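Local coordinates for protein twin-arginine translocation pathway signal (Rhodoferax ferrireducens, PDB 5IM2) that probably serves as the solute-binding protein of a TRAP transporter, and holds a copurified benzoate in the cleft between its two domains, at residues T48-F53 with Q84-P89; S142-E147 with A359-H364. All coordinates share one frame; numbering follows the deposited sequence.

Interaction 1: residues T48-F53 with Q84-P89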
loop_
_atom_site.group_PDB
_atom_site.type_symbol
_atom_site.label_atom_id
_atom_site.label_comp_id
_atom_site.label_asym_id
_atom_site.label_seq_id
_atom_site.Cartn_x
_atom_site.Cartn_y
_atom_site.Cartn_z
ATOM N N THR A 48 19.207 24.606 -11.274
ATOM C CA THR A 48 18.240 24.351 -10.205
ATOM C C THR A 48 16.867 23.972 -10.762
ATOM O O THR A 48 16.433 24.441 -11.810
ATOM C CB THR A 48 18.093 25.576 -9.279
ATOM O OG1 THR A 48 19.369 25.888 -8.714
ATOM C CG2 THR A 48 17.123 25.316 -8.142
ATOM N N VAL A 49 16.174 23.096 -10.055
ATOM C CA VAL A 49 14.872 22.644 -10.510
ATOM C C VAL A 49 14.012 22.424 -9.278
ATOM O O VAL A 49 14.472 21.890 -8.265
ATOM C CB VAL A 49 14.995 21.382 -11.395
ATOM C CG1 VAL A 49 15.553 20.199 -10.612
ATOM C CG2 VAL A 49 13.661 21.015 -11.966
ATOM N N THR A 50 12.769 22.874 -9.349
ATOM C CA THR A 50 11.823 22.685 -8.261
ATOM C C THR A 50 10.750 21.721 -8.741
ATOM O O THR A 50 10.069 21.987 -9.734
ATOM C CB THR A 50 11.235 24.024 -7.819
ATOM O OG1 THR A 50 12.306 24.944 -7.591
ATOM C CG2 THR A 50 10.429 23.886 -6.530
ATOM N N LEU A 51 10.616 20.603 -8.046
ATOM C CA LEU A 51 9.655 19.569 -8.392
ATOM C C LEU A 51 8.484 19.620 -7.423
ATOM O O LEU A 51 8.678 19.730 -6.209
ATOM C CB LEU A 51 10.311 18.185 -8.342
ATOM C CG LEU A 51 11.520 17.993 -9.250
ATOM C CD1 LEU A 51 12.166 16.654 -8.967
ATOM C CD2 LEU A 51 11.167 18.114 -10.720
ATOM N N LYS A 52 7.268 19.507 -7.962
ATOM C CA LYS A 52 6.065 19.448 -7.146
ATOM C C LYS A 52 5.743 18.004 -6.784
ATOM O O LYS A 52 5.605 17.150 -7.670
ATOM C CB LYS A 52 4.887 20.072 -7.880
ATOM C CG LYS A 52 5.078 21.539 -8.142
ATOM C CD LYS A 52 3.819 22.120 -8.805
ATOM C CE LYS A 52 4.058 23.514 -9.346
ATOM N NZ LYS A 52 3.726 23.562 -10.796
ATOM N N PHE A 53 5.599 17.752 -5.485
ATOM C CA PHE A 53 5.284 16.435 -4.919
ATOM C C PHE A 53 3.899 16.499 -4.270
ATOM O O PHE A 53 3.625 17.423 -3.502
ATOM C CB PHE A 53 6.356 16.065 -3.893
ATOM C CG PHE A 53 6.202 14.701 -3.267
ATOM C CD1 PHE A 53 5.277 14.469 -2.259
ATOM C CD2 PHE A 53 7.060 13.675 -3.619
ATOM C CE1 PHE A 53 5.167 13.235 -1.660
ATOM C CE2 PHE A 53 6.947 12.426 -3.024
ATOM C CZ PHE A 53 5.978 12.209 -2.046
ATOM N N GLN A 84 15.095 20.964 -5.644
ATOM C CA GLN A 84 14.257 21.410 -4.548
ATOM C C GLN A 84 12.830 20.937 -4.799
ATOM O O GLN A 84 12.437 20.696 -5.938
ATOM C CB GLN A 84 14.271 22.930 -4.401
ATOM C CG GLN A 84 15.644 23.503 -4.024
ATOM C CD GLN A 84 16.149 22.967 -2.699
ATOM O OE1 GLN A 84 15.371 22.728 -1.774
ATOM N NE2 GLN A 84 17.458 22.762 -2.604
ATOM N N PHE A 85 12.057 20.810 -3.731
ATOM C CA PHE A 85 10.684 20.339 -3.844
ATOM C C PHE A 85 9.707 21.345 -3.263
ATOM O O PHE A 85 9.964 21.941 -2.210
ATOM C CB PHE A 85 10.510 19.043 -3.128
ATOM C CG PHE A 85 11.307 17.915 -3.721
ATOM C CD1 PHE A 85 12.617 17.679 -3.310
ATOM C CD2 PHE A 85 10.743 17.089 -4.678
ATOM C CE1 PHE A 85 13.343 16.652 -3.834
ATOM C CE2 PHE A 85 11.475 16.047 -5.226
ATOM C CZ PHE A 85 12.777 15.827 -4.799
ATOM N N GLU A 86 8.583 21.521 -3.960
ATOM C CA GLU A 86 7.378 22.105 -3.380
ATOM C C GLU A 86 6.462 20.925 -3.119
ATOM O O GLU A 86 5.946 20.312 -4.062
ATOM C CB GLU A 86 6.719 23.132 -4.296
ATOM C CG GLU A 86 7.524 24.394 -4.423
ATOM C CD GLU A 86 6.894 25.371 -5.368
ATOM O OE1 GLU A 86 6.362 24.919 -6.408
ATOM O OE2 GLU A 86 6.924 26.581 -5.064
ATOM N N ALA A 87 6.344 20.555 -1.851
ATOM C CA ALA A 87 5.693 19.321 -1.456
ATOM C C ALA A 87 4.320 19.627 -0.874
ATOM O O ALA A 87 4.170 20.552 -0.084
ATOM C CB ALA A 87 6.535 18.570 -0.433
ATOM N N TYR A 88 3.348 18.786 -1.199
ATOM C CA TYR A 88 1.957 19.015 -0.800
ATOM C C TYR A 88 1.347 17.736 -0.238
ATOM O O TYR A 88 1.089 16.784 -1.008
ATOM C CB TYR A 88 1.162 19.525 -1.984
ATOM C CG TYR A 88 1.704 20.836 -2.487
ATOM C CD1 TYR A 88 1.442 22.014 -1.811
ATOM C CD2 TYR A 88 2.500 20.892 -3.612
ATOM C CE1 TYR A 88 1.934 23.224 -2.263
ATOM C CE2 TYR A 88 2.990 22.103 -4.077
ATOM C CZ TYR A 88 2.714 23.262 -3.384
ATOM O OH TYR A 88 3.195 24.496 -3.804
ATOM N N PRO A 89 1.165 17.633 1.073
ATOM C CA PRO A 89 0.458 16.491 1.651
ATOM C C PRO A 89 -1.059 16.710 1.610
ATOM O O PRO A 89 -1.537 17.740 1.171
ATOM C CB PRO A 89 0.977 16.463 3.079
ATOM C CG PRO A 89 1.171 17.942 3.404
ATOM C CD PRO A 89 1.565 18.616 2.107
#
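V49-F53 and Q84-Y88 pair as neighbouring parallel strands, the two strands of a beta-alpha-beta unit whose crossover is helix 62-78. Strand 83-88 is the outermost strand of a mixed sheet. Strand 49-55 lies inside the sheet and pairs with strand 111-114 on its second side.

Five backbone hydrogen bonds join the pair. Q84 N gives the first to V49 O and is the straightest, with 179° at the hydrogen. L51 N then bonds Q84 O at 2.8 Å, E86 N bonds L51 O, and F53 N bonds E86 O. The last, Y88 N to F53 O, is 2.7 Å long but bent to 139°. CA-H...O contacts run beside them, such as T50 CA to Q84 O at 3.1 Å.

Apolar contacts lie on the face that carries L51, F53, F85 and A87. CB of L51 meets CD2 of F85 at 3.8 Å, and the two side chains run side by side. Helix 62-78 covers this face: F85 touches M72 and S76, and A87 touches W64. The rings of H68 and F53 meet edge-to-face.

The face with T50, K52, Q84 and E86 is largely polar and mostly exposed. K52 and E86 point the same way, but K52 NZ stays 5.3 Å from E86 OE1, too far for a salt bridge. NE2 of Q84 is hydrogen-bonded to G81 O. In T50 a chi1 of -50° sets CG2 anti to the backbone nitrogen and toward E86. T50 CG2 rests on CG of E86 at 3.6 Å.

Interaction 2: residues S142-E147 with A359-H364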
loop_
_atom_site.group_PDB
_atom_site.type_symbol
_atom_site.label_atom_id
_atom_site.label_comp_id
_atom_site.label_asym_id
_atom_site.label_seq_id
_atom_site.Cartn_x
_atom_site.Cartn_y
_atom_site.Cartn_z
ATOM N N SER A 142 8.305 -5.632 -1.137
ATOM C CA SER A 142 8.513 -4.445 -1.960
ATOM C C SER A 142 9.582 -4.667 -3.020
ATOM O O SER A 142 9.448 -4.197 -4.152
ATOM C CB SER A 142 8.926 -3.258 -1.083
ATOM O OG SER A 142 7.859 -2.870 -0.219
ATOM N N ARG A 143 10.699 -5.296 -2.648
ATOM C CA ARG A 143 11.730 -5.573 -3.643
ATOM C C ARG A 143 11.173 -6.464 -4.741
ATOM O O ARG A 143 11.436 -6.249 -5.927
ATOM C CB ARG A 143 12.929 -6.240 -2.983
ATOM C CG ARG A 143 13.687 -5.339 -2.078
ATOM C CD ARG A 143 14.704 -6.117 -1.213
ATOM N NE ARG A 143 15.729 -6.784 -2.005
ATOM C CZ ARG A 143 16.928 -6.286 -2.269
ATOM N NH1 ARG A 143 17.279 -5.096 -1.809
ATOM N NH2 ARG A 143 17.780 -6.987 -3.021
ATOM N N ALA A 144 10.415 -7.480 -4.351
ATOM C CA ALA A 144 9.768 -8.374 -5.314
ATOM C C ALA A 144 8.828 -7.626 -6.241
ATOM O O ALA A 144 8.764 -7.920 -7.436
ATOM C CB ALA A 144 9.015 -9.479 -4.565
ATOM N N CYS A 145 8.077 -6.663 -5.703
ATOM C CA CYS A 145 7.166 -5.864 -6.518
ATOM C C CYS A 145 7.928 -5.084 -7.578
ATOM O O CYS A 145 7.531 -5.056 -8.751
ATOM C CB CYS A 145 6.365 -4.921 -5.614
ATOM S SG CYS A 145 4.991 -4.094 -6.433
ATOM N N TRP A 146 9.033 -4.446 -7.188
ATOM C CA TRP A 146 9.841 -3.713 -8.163
ATOM C C TRP A 146 10.266 -4.619 -9.323
ATOM O O TRP A 146 10.034 -4.303 -10.508
ATOM C CB TRP A 146 11.081 -3.094 -7.505
ATOM C CG TRP A 146 11.936 -2.481 -8.573
ATOM C CD1 TRP A 146 13.008 -3.060 -9.227
ATOM C CD2 TRP A 146 11.761 -1.195 -9.171
ATOM N NE1 TRP A 146 13.511 -2.198 -10.168
ATOM C CE2 TRP A 146 12.758 -1.051 -10.166
ATOM C CE3 TRP A 146 10.880 -0.136 -8.950
ATOM C CZ2 TRP A 146 12.868 0.083 -10.936
ATOM C CZ3 TRP A 146 11.002 1.000 -9.725
ATOM C CH2 TRP A 146 11.991 1.105 -10.691
ATOM N N GLU A 147 10.877 -5.757 -8.991
ATOM C CA GLU A 147 11.403 -6.659 -10.012
ATOM C C GLU A 147 10.291 -7.246 -10.872
ATOM O O GLU A 147 10.426 -7.334 -12.098
ATOM C CB GLU A 147 12.227 -7.773 -9.371
ATOM C CG GLU A 147 12.813 -8.705 -10.415
ATOM C CD GLU A 147 13.843 -9.706 -9.887
ATOM O OE1 GLU A 147 14.252 -9.639 -8.712
ATOM O OE2 GLU A 147 14.246 -10.573 -10.681
ATOM N N ALA A 359 7.714 -16.626 -6.454
ATOM C CA ALA A 359 9.150 -16.885 -6.522
ATOM C C ALA A 359 9.956 -15.648 -6.148
ATOM O O ALA A 359 11.009 -15.759 -5.497
ATOM C CB ALA A 359 9.539 -17.350 -7.925
ATOM N N LEU A 360 9.524 -14.469 -6.612
ATOM C CA LEU A 360 10.282 -13.240 -6.352
ATOM C C LEU A 360 10.208 -12.863 -4.885
ATOM O O LEU A 360 11.205 -12.408 -4.299
ATOM C CB LEU A 360 9.775 -12.092 -7.263
ATOM C CG LEU A 360 10.150 -12.194 -8.748
ATOM C CD1 LEU A 360 9.607 -11.056 -9.593
ATOM C CD2 LEU A 360 11.680 -12.270 -8.922
ATOM N N ILE A 361 9.050 -13.072 -4.260
ATOM C CA ILE A 361 8.935 -12.857 -2.817
ATOM C C ILE A 361 9.887 -13.795 -2.083
ATOM O O ILE A 361 10.606 -13.395 -1.159
ATOM C CB ILE A 361 7.474 -13.069 -2.375
ATOM C CG1 ILE A 361 6.636 -11.928 -2.943
ATOM C CG2 ILE A 361 7.366 -13.154 -0.867
ATOM C CD1 ILE A 361 5.115 -12.108 -2.789
ATOM N N ALA A 362 9.920 -15.065 -2.503
ATOM C CA ALA A 362 10.825 -16.032 -1.884
ATOM C C ALA A 362 12.281 -15.618 -2.021
ATOM O O ALA A 362 13.061 -15.728 -1.064
ATOM C CB ALA A 362 10.618 -17.396 -2.533
ATOM N N LYS A 363 12.672 -15.174 -3.215
ATOM C CA LYS A 363 14.056 -14.788 -3.462
ATOM C C LYS A 363 14.467 -13.583 -2.636
ATOM O O LYS A 363 15.560 -13.546 -2.064
ATOM C CB LYS A 363 14.250 -14.467 -4.930
ATOM C CG LYS A 363 15.673 -14.088 -5.242
ATOM C CD LYS A 363 15.895 -14.017 -6.708
ATOM C CE LYS A 363 15.292 -12.773 -7.270
ATOM N NZ LYS A 363 15.605 -12.598 -8.709
ATOM N N HIS A 364 13.648 -12.548 -2.630
ATOM C CA HIS A 364 14.073 -11.356 -1.918
ATOM C C HIS A 364 13.940 -11.497 -0.421
ATOM O O HIS A 364 14.517 -10.695 0.311
ATOM C CB HIS A 364 13.290 -10.146 -2.418
ATOM C CG HIS A 364 13.731 -9.692 -3.767
ATOM N ND1 HIS A 364 14.886 -8.963 -3.974
ATOM C CD2 HIS A 364 13.197 -9.906 -4.993
ATOM C CE1 HIS A 364 15.035 -8.738 -5.268
ATOM N NE2 HIS A 364 14.020 -9.294 -5.906
#
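The imidazole of H364 has CB of R143 over one face, 3.8 Å from the ring centroid and offset toward the rim, a CH-pi contact. Carboxylate oxygen OE1 of E147 and NH2 of R143 lie at its edge, near the ring plane. The guanidinium and ring planes are 61° apart. The carboxylate stands almost upright to the ring, at 84°.

Both ring nitrogens are bonded. H364 NE2 donates to E147 OE1 at 2.8 Å and meets that oxygen nearly along its C-O bond. H364 ND1 accepts from R143 NE at 3.1 Å, with the donor tilted 31° out of the ring plane. A bend at the third torsion of R143 turns NE toward ND1 of H364. An alanine in place of H364 would probably leave R143 NE without this acceptor and take from E147 OE1 the stronger of its two bonds across the contact.

E147 also forms a salt bridge. K363 NZ lies 3.1 Å from E147 OE2, which receives it on its syn lone pair. The second bond of K363 NZ, to OE1, is weak. CD2 of L360 packs 3.5 Å from CD of E147, crossing that side chain at about a right angle.

Beside this polar group the two helices meet through small and apolar side chains. CB of A144 sits against CB of L360 at 3.8 Å and CG1 of I361. The contact joins helix 138-152 to the last modelled helix, 350-367, and L289 of helix 289-301 touches both R143 and H364.

With ND1 accepting and NE2 donating, the bonds assigned here fit a neutral imidazole. The negative charge of E147 is probably balanced mainly by K363, while the two ring bonds fix how H364 is turned.

Overall arrangement
Interactions 1 and 2 do not touch. Their centres are 30 Å apart and their nearest atoms about 14 Å. They follow one another along the chain: interaction 1 joins strands near the N-terminus, while interaction 2 brings the last modelled helix, 350-367, back to helix 138-152. The five-stranded sheet links them indirectly. Strand 83-88 of interaction 1 is one outer strand, and strand 161-167, which helix 138-152 packs against, is the other. Neither contact includes a residue of the benzoate pocket. On the strand of interaction 1 the F53 side chain is about 12 Å from the benzoate, and pocket residues F56 and M57 follow just after that strand.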